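Local coordinates for protein tudor (Drosophila melanogaster, PDB 3NTK) that recognises the Piwi protein Aubergine in a methylarginine-dependent manner and is required in oogenesis for primordial germ cell formation, at residues V9-D12 with G13-S16; S23-P26 with A27-M31; F129-T132 with R133-E136. All coordinates share one frame; numbering follows the deposited sequence.

Contact 1: residues V9-D12 with G13-S16; sequences VQFD and GPMS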
# COMPACT_ATOMS: atom_id res chain seq x y z
N VAL A 9 5.33 0.39 -2.99
CA VAL A 9 4.35 1.22 -3.67
C VAL A 9 4.20 2.61 -3.07
O VAL A 9 3.69 3.53 -3.72
CB VAL A 9 2.96 0.54 -3.71
CG1 VAL A 9 3.04 -0.73 -4.54
CG2 VAL A 9 2.48 0.23 -2.29
N GLN A 10 4.65 2.77 -1.83
CA GLN A 10 4.58 4.05 -1.14
C GLN A 10 5.73 4.09 -0.14
O GLN A 10 5.93 3.14 0.61
CB GLN A 10 3.25 4.16 -0.39
CG GLN A 10 2.96 5.54 0.15
CD GLN A 10 2.51 6.51 -0.92
OE1 GLN A 10 2.33 7.71 -0.66
NE2 GLN A 10 2.32 6.01 -2.14
N PHE A 11 6.49 5.18 -0.13
CA PHE A 11 7.62 5.27 0.78
C PHE A 11 7.77 6.66 1.41
O PHE A 11 8.27 7.58 0.77
CB PHE A 11 8.91 4.88 0.05
CG PHE A 11 10.09 4.65 0.95
CD1 PHE A 11 10.94 5.70 1.29
CD2 PHE A 11 10.34 3.38 1.47
CE1 PHE A 11 12.04 5.48 2.14
CE2 PHE A 11 11.43 3.16 2.31
CZ PHE A 11 12.28 4.21 2.65
N ASP A 12 7.32 6.80 2.65
CA ASP A 12 7.45 8.07 3.34
C ASP A 12 8.79 8.11 4.07
O ASP A 12 9.34 9.17 4.33
CB ASP A 12 6.29 8.26 4.33
CG ASP A 12 4.97 8.54 3.63
OD1 ASP A 12 4.95 9.43 2.76
OD2 ASP A 12 3.97 7.87 3.95
N GLY A 13 9.30 6.92 4.37
CA GLY A 13 10.58 6.80 5.05
C GLY A 13 10.78 5.39 5.56
O GLY A 13 9.87 4.56 5.45
N PRO A 14 11.95 5.07 6.12
CA PRO A 14 12.20 3.72 6.63
C PRO A 14 11.18 3.28 7.68
O PRO A 14 10.83 2.10 7.74
CB PRO A 14 13.61 3.83 7.22
CG PRO A 14 14.26 4.87 6.34
CD PRO A 14 13.16 5.91 6.23
N MET A 15 10.70 4.21 8.50
CA MET A 15 9.75 3.81 9.52
C MET A 15 8.31 3.73 9.06
O MET A 15 7.42 3.41 9.85
CB MET A 15 9.86 4.69 10.77
CG MET A 15 9.95 6.16 10.54
SD MET A 15 8.64 6.84 9.57
CE MET A 15 9.59 7.50 8.27
N SER A 16 8.06 4.02 7.79
CA SER A 16 6.70 3.93 7.28
C SER A 16 6.63 3.88 5.76
O SER A 16 6.80 4.89 5.08
CB SER A 16 5.86 5.11 7.78
OG SER A 16 4.49 4.93 7.41
O HOH W 1 3.36 5.72 5.10
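Asp12 and Ser16 close a tight beta hairpin here: the chain leaves strand 4-11, makes a type I turn from Gly13 to Ser16 and returns as strand 16-21, antiparallel to the first. A classic beta bulge marks the corner, with Asp12 and Gly13 together facing Ser16, and the hairpin belongs to the OB-fold part of the extended Tudor domain. The carbonyl O of Ser16 accepts the N-H of Asp12 at 3.1 Å and receives a second, weak bond from Gly13 N. Within the turn, Ser16 N donates to Gly13 O at 3.0 Å.

The apolar side of the bend is carried by Phe11. Its CG lies anti to the backbone N (chi1 -167°), which swings the ring along the chain so that one face lies against the peptide of Gly13. The far rim makes the approach, with Phe11 CE1 3.5 Å from Gly13 CA and Phe11 CZ 3.5 Å from Gly13 C. Beyond the glycine, Phe11 CZ meets CD of Pro14 at 4.1 Å. Ile130 and Gln127 of helix 120-131 also touch the Phe11 side chain, while Leu126 of that helix meets Pro14, tying the hairpin end to the helix.

The polar groups are joined partly through solvent. Ser16 OG is hydrogen-bonded to His110 NE2 and also shares a water with Asp12. That water donates to Asp12 OD2 at 2.5 Å and sits 2.7 Å from Ser16 OG, spanning the carboxylate and the hydroxyl.

Contact 2: residues S23-P26 with A27-M31; sequences SDVP and ALEQM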
# COMPACT_ATOMS: atom_id res chain seq x y z
N SER A 23 3.71 -12.62 -3.81
CA SER A 23 2.75 -13.70 -3.58
C SER A 23 1.29 -13.24 -3.70
O SER A 23 0.42 -14.03 -4.05
CB SER A 23 2.98 -14.32 -2.20
OG SER A 23 2.72 -13.39 -1.16
N ASP A 24 1.02 -11.97 -3.40
CA ASP A 24 -0.34 -11.45 -3.48
C ASP A 24 -0.72 -10.86 -4.84
O ASP A 24 -1.88 -10.50 -5.06
CB ASP A 24 -0.58 -10.36 -2.42
CG ASP A 24 -0.52 -10.90 -1.00
OD1 ASP A 24 -0.73 -12.11 -0.81
OD2 ASP A 24 -0.29 -10.09 -0.07
N VAL A 25 0.24 -10.77 -5.75
CA VAL A 25 -0.03 -10.19 -7.07
C VAL A 25 -1.18 -10.87 -7.81
O VAL A 25 -2.07 -10.20 -8.33
CB VAL A 25 1.24 -10.19 -7.95
CG1 VAL A 25 0.90 -9.74 -9.37
CG2 VAL A 25 2.28 -9.26 -7.35
N PRO A 26 -1.19 -12.22 -7.88
CA PRO A 26 -2.29 -12.90 -8.58
C PRO A 26 -3.66 -12.50 -8.03
O PRO A 26 -4.56 -12.16 -8.79
CB PRO A 26 -1.98 -14.38 -8.34
CG PRO A 26 -0.48 -14.39 -8.24
CD PRO A 26 -0.21 -13.19 -7.37
N ALA A 27 -3.79 -12.55 -6.71
CA ALA A 27 -5.05 -12.20 -6.06
C ALA A 27 -5.41 -10.74 -6.34
O ALA A 27 -6.57 -10.41 -6.59
CB ALA A 27 -4.96 -12.44 -4.56
N LEU A 28 -4.41 -9.86 -6.31
CA LEU A 28 -4.66 -8.45 -6.57
C LEU A 28 -5.13 -8.24 -8.01
O LEU A 28 -6.03 -7.43 -8.27
CB LEU A 28 -3.39 -7.63 -6.33
CG LEU A 28 -3.51 -6.13 -6.64
CD1 LEU A 28 -4.61 -5.52 -5.79
CD2 LEU A 28 -2.18 -5.43 -6.39
N GLU A 29 -4.53 -8.97 -8.94
CA GLU A 29 -4.91 -8.85 -10.35
C GLU A 29 -6.33 -9.35 -10.55
O GLU A 29 -7.07 -8.82 -11.39
CB GLU A 29 -3.94 -9.63 -11.23
CG GLU A 29 -2.51 -9.12 -11.17
CD GLU A 29 -1.62 -9.75 -12.23
OE1 GLU A 29 -1.57 -11.00 -12.30
OE2 GLU A 29 -0.97 -8.99 -12.99
N GLN A 30 -6.72 -10.37 -9.79
CA GLN A 30 -8.08 -10.91 -9.88
C GLN A 30 -9.03 -9.86 -9.31
O GLN A 30 -10.08 -9.59 -9.89
CB GLN A 30 -8.21 -12.21 -9.07
CG GLN A 30 -9.64 -12.73 -9.00
CD GLN A 30 -9.78 -14.03 -8.22
OE1 GLN A 30 -9.20 -15.05 -8.58
NE2 GLN A 30 -10.56 -14.00 -7.14
N MET A 31 -8.66 -9.26 -8.18
CA MET A 31 -9.48 -8.23 -7.56
C MET A 31 -9.69 -7.07 -8.54
O MET A 31 -10.81 -6.61 -8.76
CB MET A 31 -8.82 -7.70 -6.29
CG MET A 31 -9.51 -6.49 -5.67
SD MET A 31 -11.24 -6.81 -5.25
CE MET A 31 -11.03 -7.93 -3.86
O HOH W 2 -2.20 -14.22 -4.86
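Three successive backbone hydrogen bonds of the i to i+4 kind join residues 23-26 to 27-31 and set up the opening of helix 25-38: Leu28 N to Asp24 O at 2.9 Å, Glu29 N to Val25 O at 2.8 Å, and Gln30 N to Pro26 O at 3.0 Å. The helix connects strands 4-11 and 16-21 of the OB-fold part to the four-stranded Tudor sheet beginning at 53-58, within one extended Tudor domain. Proline, which has no N-H to give, stands in the first turn, where an alpha helix has little call for one, and still offers its carbonyl to Gln30. The N-H of Ala27, also in this turn, is served by a water that accepts from it at 3.0 Å and donates to Ser23 O at 2.7 Å, bridging the approach to the helix and its first turn.

Among the side chains, Val25 and Glu29, one turn apart, make the main encounter. The CG1 branch of valine, placed anti to its own N (chi1 174°), reaches 3.8 Å from Glu29 CD, and the two side chains pass at a slant. Glu29 leans back toward the start of the helix (chi1 -62°), so that its CG lies 3.1 Å from Val25 O, beside the carbonyl already bonded to Glu29 N. Both the CG methylene and the carboxylate end of Glu29 lie against the CG1 branch of Val25.

Other side chains face the rest of the protein. Asp24 forms a salt bridge through OD2 with Arg109 of strand 109-113, while Ala27 and Leu28 rest on Tyr107, Leu28 on Asp84, and Met31 on Pro104. The helix, which follows strand 16-21, is thereby laid along the loops before strands 87-95 and 109-113.

Contact 3: residues F129-T132 with R133-E136; sequences FIDT and RFSE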
# COMPACT_ATOMS: atom_id res chain seq x y z
N PHE A 129 17.04 6.55 -3.15
CA PHE A 129 17.38 5.25 -3.69
C PHE A 129 16.10 4.54 -4.14
O PHE A 129 16.05 3.94 -5.21
CB PHE A 129 18.12 4.42 -2.63
CG PHE A 129 18.56 3.07 -3.10
CD1 PHE A 129 17.69 1.98 -3.06
CD2 PHE A 129 19.85 2.87 -3.59
CE1 PHE A 129 18.10 0.72 -3.49
CE2 PHE A 129 20.27 1.62 -4.03
CZ PHE A 129 19.39 0.54 -3.98
N ILE A 130 15.07 4.63 -3.31
CA ILE A 130 13.78 4.00 -3.59
C ILE A 130 13.03 4.71 -4.71
O ILE A 130 12.46 4.06 -5.58
CB ILE A 130 12.88 3.99 -2.33
CG1 ILE A 130 13.58 3.25 -1.19
CG2 ILE A 130 11.54 3.35 -2.65
CD1 ILE A 130 13.89 1.80 -1.49
N ASP A 131 13.02 6.04 -4.67
CA ASP A 131 12.32 6.83 -5.69
C ASP A 131 12.82 6.52 -7.09
O ASP A 131 12.07 6.64 -8.06
CB ASP A 131 12.48 8.33 -5.42
CG ASP A 131 11.73 8.79 -4.18
OD1 ASP A 131 10.56 8.37 -4.00
OD2 ASP A 131 12.29 9.58 -3.40
N THR A 132 14.08 6.12 -7.20
CA THR A 132 14.69 5.80 -8.48
C THR A 132 14.35 4.39 -8.96
O THR A 132 14.47 4.08 -10.15
CB THR A 132 16.23 5.93 -8.40
OG1 THR A 132 16.57 7.29 -8.07
CG2 THR A 132 16.88 5.55 -9.72
N ARG A 133 13.92 3.54 -8.03
CA ARG A 133 13.61 2.15 -8.36
C ARG A 133 12.22 1.72 -7.90
O ARG A 133 12.01 0.56 -7.54
CB ARG A 133 14.67 1.25 -7.70
CG ARG A 133 16.10 1.69 -7.96
CD ARG A 133 17.10 0.93 -7.10
NE ARG A 133 18.49 1.29 -7.39
CZ ARG A 133 19.01 2.50 -7.22
NH1 ARG A 133 18.27 3.49 -6.74
NH2 ARG A 133 20.29 2.71 -7.52
N PHE A 134 11.26 2.64 -7.93
CA PHE A 134 9.90 2.34 -7.49
C PHE A 134 9.26 1.09 -8.08
O PHE A 134 8.51 0.40 -7.39
CB PHE A 134 8.98 3.54 -7.73
CG PHE A 134 8.57 4.25 -6.46
CD1 PHE A 134 8.11 3.53 -5.36
CD2 PHE A 134 8.63 5.64 -6.37
CE1 PHE A 134 7.72 4.17 -4.19
CE2 PHE A 134 8.24 6.29 -5.20
CZ PHE A 134 7.78 5.56 -4.11
N SER A 135 9.55 0.79 -9.34
CA SER A 135 8.96 -0.38 -9.97
C SER A 135 9.81 -1.64 -9.82
O SER A 135 9.39 -2.73 -10.23
CB SER A 135 8.72 -0.10 -11.46
OG SER A 135 9.93 0.22 -12.12
N GLU A 136 10.99 -1.50 -9.23
CA GLU A 136 11.88 -2.64 -9.06
C GLU A 136 11.50 -3.53 -7.88
O GLU A 136 10.83 -3.09 -6.95
CB GLU A 136 13.32 -2.18 -8.91
CG GLU A 136 13.77 -1.20 -9.98
CD GLU A 136 15.26 -1.27 -10.24
OE1 GLU A 136 16.03 -1.33 -9.26
OE2 GLU A 136 15.66 -1.27 -11.42
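A stacked cation-pi pair, Arg133 on Phe129, dominates the end of helix 120-131, where the chain passes into the loop before strand 137-145 in the OB-fold part of the extended Tudor domain. The guanidinium lies flat over one face of the phenyl ring, the planes only 4° from parallel and the Arg133 CZ 3.7 Å from the Phe129 ring centroid. The aliphatic stem joins in, since Arg133 CD makes a CH-pi contact 4.1 Å from the same centroid. An extended chain from CG to NE carries the group back along the helix, and the last torsion (chi4 64°) turns it onto the ring.

Hydrogen bonding fixes this placement. Arg133 NH1 donates to Phe129 O at 2.7 Å, lying in the carbonyl plane on a lone pair, although the bond is bent at the hydrogen (138°). The backbone N of Arg133 also bonds to Ile130 O, three residues back, at 2.9 Å. A type I turn from Arg133 to Glu136 follows.

The apolar contact is made by Phe134. Phe134 CE1 lies 4.2 Å from Ile130 CG2, the two side chains crossing near a right angle. Val8 of strand 4-11 packs against both Ile130 and Phe134, and Tyr157 meets the Phe129 ring edge-to-face.

Two oxygens also approach the Phe134 ring: the carbonyl O of Ile130 lies over one face, and the carboxylate atom Asp131 OD1 comes obliquely to 3.3 Å from Phe134 CE2.

One arginine thus binds a residue of the last turn twice, through its ring and its carbonyl; a positive charge beside the carbonyls at a helix C-terminus would probably be favoured electrostatically.

All three contacts are local, yet they differ with their setting. Contacts 1 and 3 are partly buried and serve one neighbourhood: their centres lie about 12 Å apart, and they touch where Phe11 CB meets Ile130 CG2 and Phe134 CE1 meets Val9 C, so strand 4-11 packs against the end of helix 120-131. Contact 2 lies at the surface, about 22 Å from contact 1 and 21 Å from contact 3 between centres, and touches neither. The chemistry follows: a ring over a peptide with a bulge in contact 1, regular helical bonding with a solvent bridge in contact 2, and a charged group stacked on an aromatic in contact 3.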